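Local coordinates for protein heterodimeric restriction endonuclease R.BspD6I small subunit (Bacillus sp., PDB 2P14) that serves as the catalytic subunit of a heterodimeric type IIS restriction endonuclease, cleaving DNA in complex with a monomeric site-specific nickase, at residues 155-158 with 159-163. Residues are numbered along the deposited sequence; the frame is centred on the assembly and turned at random.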
# COMPACT_ATOMS: atom_id res chain seq x y z
N ASN A 155 -8.11 -13.56 -2.15
CA ASN A 155 -8.61 -13.42 -3.51
C ASN A 155 -9.67 -12.33 -3.68
O ASN A 155 -9.78 -11.74 -4.75
CB ASN A 155 -9.12 -14.76 -4.03
CG ASN A 155 -8.09 -15.85 -3.89
OD1 ASN A 155 -8.31 -16.88 -3.21
ND2 ASN A 155 -6.94 -15.64 -4.51
N LYS A 156 -10.44 -12.09 -2.61
CA LYS A 156 -11.37 -10.97 -2.60
C LYS A 156 -10.61 -9.65 -2.61
O LYS A 156 -11.01 -8.69 -3.31
CB LYS A 156 -12.34 -11.08 -1.42
CG LYS A 156 -13.36 -9.95 -1.34
CD LYS A 156 -14.29 -10.07 -0.14
CE LYS A 156 -15.26 -8.88 -0.14
NZ LYS A 156 -16.40 -9.05 0.84
N LEU A 157 -9.53 -9.57 -1.84
CA LEU A 157 -8.69 -8.39 -1.87
C LEU A 157 -8.10 -8.18 -3.27
O LEU A 157 -8.06 -7.05 -3.77
CB LEU A 157 -7.57 -8.47 -0.81
CG LEU A 157 -6.59 -7.28 -0.76
CD1 LEU A 157 -7.34 -5.95 -0.63
CD2 LEU A 157 -5.60 -7.48 0.38
N LYS A 158 -7.65 -9.26 -3.92
CA LYS A 158 -7.15 -9.11 -5.30
C LYS A 158 -8.24 -8.52 -6.23
O LYS A 158 -7.96 -7.60 -7.02
CB LYS A 158 -6.64 -10.45 -5.85
CG LYS A 158 -5.92 -10.25 -7.21
CD LYS A 158 -5.31 -11.51 -7.79
CE LYS A 158 -6.32 -12.10 -8.77
NZ LYS A 158 -5.78 -13.32 -9.43
N GLU A 159 -9.47 -9.04 -6.14
CA GLU A 159 -10.55 -8.51 -6.99
C GLU A 159 -10.80 -7.02 -6.74
O GLU A 159 -11.04 -6.25 -7.68
CB GLU A 159 -11.83 -9.31 -6.78
CG GLU A 159 -11.81 -10.70 -7.40
CD GLU A 159 -13.13 -11.41 -7.20
OE1 GLU A 159 -14.00 -10.85 -6.49
OE2 GLU A 159 -13.30 -12.52 -7.77
N ILE A 160 -10.74 -6.61 -5.47
CA ILE A 160 -10.98 -5.22 -5.12
C ILE A 160 -9.85 -4.34 -5.69
O ILE A 160 -10.11 -3.28 -6.27
CB ILE A 160 -11.09 -5.05 -3.60
CG1 ILE A 160 -12.44 -5.58 -3.11
CG2 ILE A 160 -10.91 -3.60 -3.17
CD1 ILE A 160 -12.40 -6.00 -1.65
N LEU A 161 -8.60 -4.79 -5.52
CA LEU A 161 -7.46 -4.01 -6.05
C LEU A 161 -7.58 -3.86 -7.58
O LEU A 161 -7.31 -2.78 -8.11
CB LEU A 161 -6.14 -4.67 -5.68
CG LEU A 161 -5.77 -4.60 -4.19
CD1 LEU A 161 -4.47 -5.33 -4.00
CD2 LEU A 161 -5.67 -3.12 -3.70
N ILE A 162 -8.03 -4.92 -8.27
CA ILE A 162 -8.17 -4.83 -9.74
C ILE A 162 -9.28 -3.82 -10.10
O ILE A 162 -9.09 -3.01 -11.01
CB ILE A 162 -8.44 -6.22 -10.36
CG1 ILE A 162 -7.18 -7.09 -10.18
CG2 ILE A 162 -8.89 -6.09 -11.84
CD1 ILE A 162 -7.40 -8.56 -10.55
N LYS A 163 -10.38 -3.86 -9.36
CA LYS A 163 -11.44 -2.87 -9.55
C LYS A 163 -10.90 -1.44 -9.36
O LYS A 163 -11.14 -0.57 -10.20
CB LYS A 163 -12.59 -3.12 -8.58
CG LYS A 163 -13.77 -2.19 -8.73
CD LYS A 163 -14.79 -2.50 -7.63
CE LYS A 163 -14.17 -2.50 -6.23
NZ LYS A 163 -15.19 -2.77 -5.17
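L161 N donates to L157 O over 2.9 Å, the shortest of four successive i to i+4 bonds that make this part of helix 154-165 regular alpha-helix. The bond is nearly straight, 167° at the hydrogen. I160 N to K156 O, I162 N to K158 O and E159 N to N155 O continue the series. The side chains follow the same spacing. CD1 of L157 comes within 4.1 Å of CG of L161, an apolar touch between two buried leucines whose side chains run at a slant to each other. CG1 of I160 stands beside its own backbone N and anti to its carbonyl carbon (chi1 -74°), which lays it 3.4 Å from K156 O and brings its CD1 to 4.1 Å from CG of K156. That lysine continues fully extended to a salt bridge with E150. K158 and I162 lie alongside each other, pointing the same way: CD1 of I162 packs against CG of K158 at 4.0 Å and also nears its CE. The K158 chain bends at chi3 (95°) and its NZ forms a salt bridge with E103; its methylenes pack within the helix while its charge is paired outside it. L157 and L161 face I70 of strand 69-75. On another flank K156 and I160 pack on helix 135-146, through L145 and, for I160, also L141, which L157 touches too. K158 and I162 meet Y105 of strand 104-110; the helix thus packs on two strands of the mixed sheet and on helix 135-146.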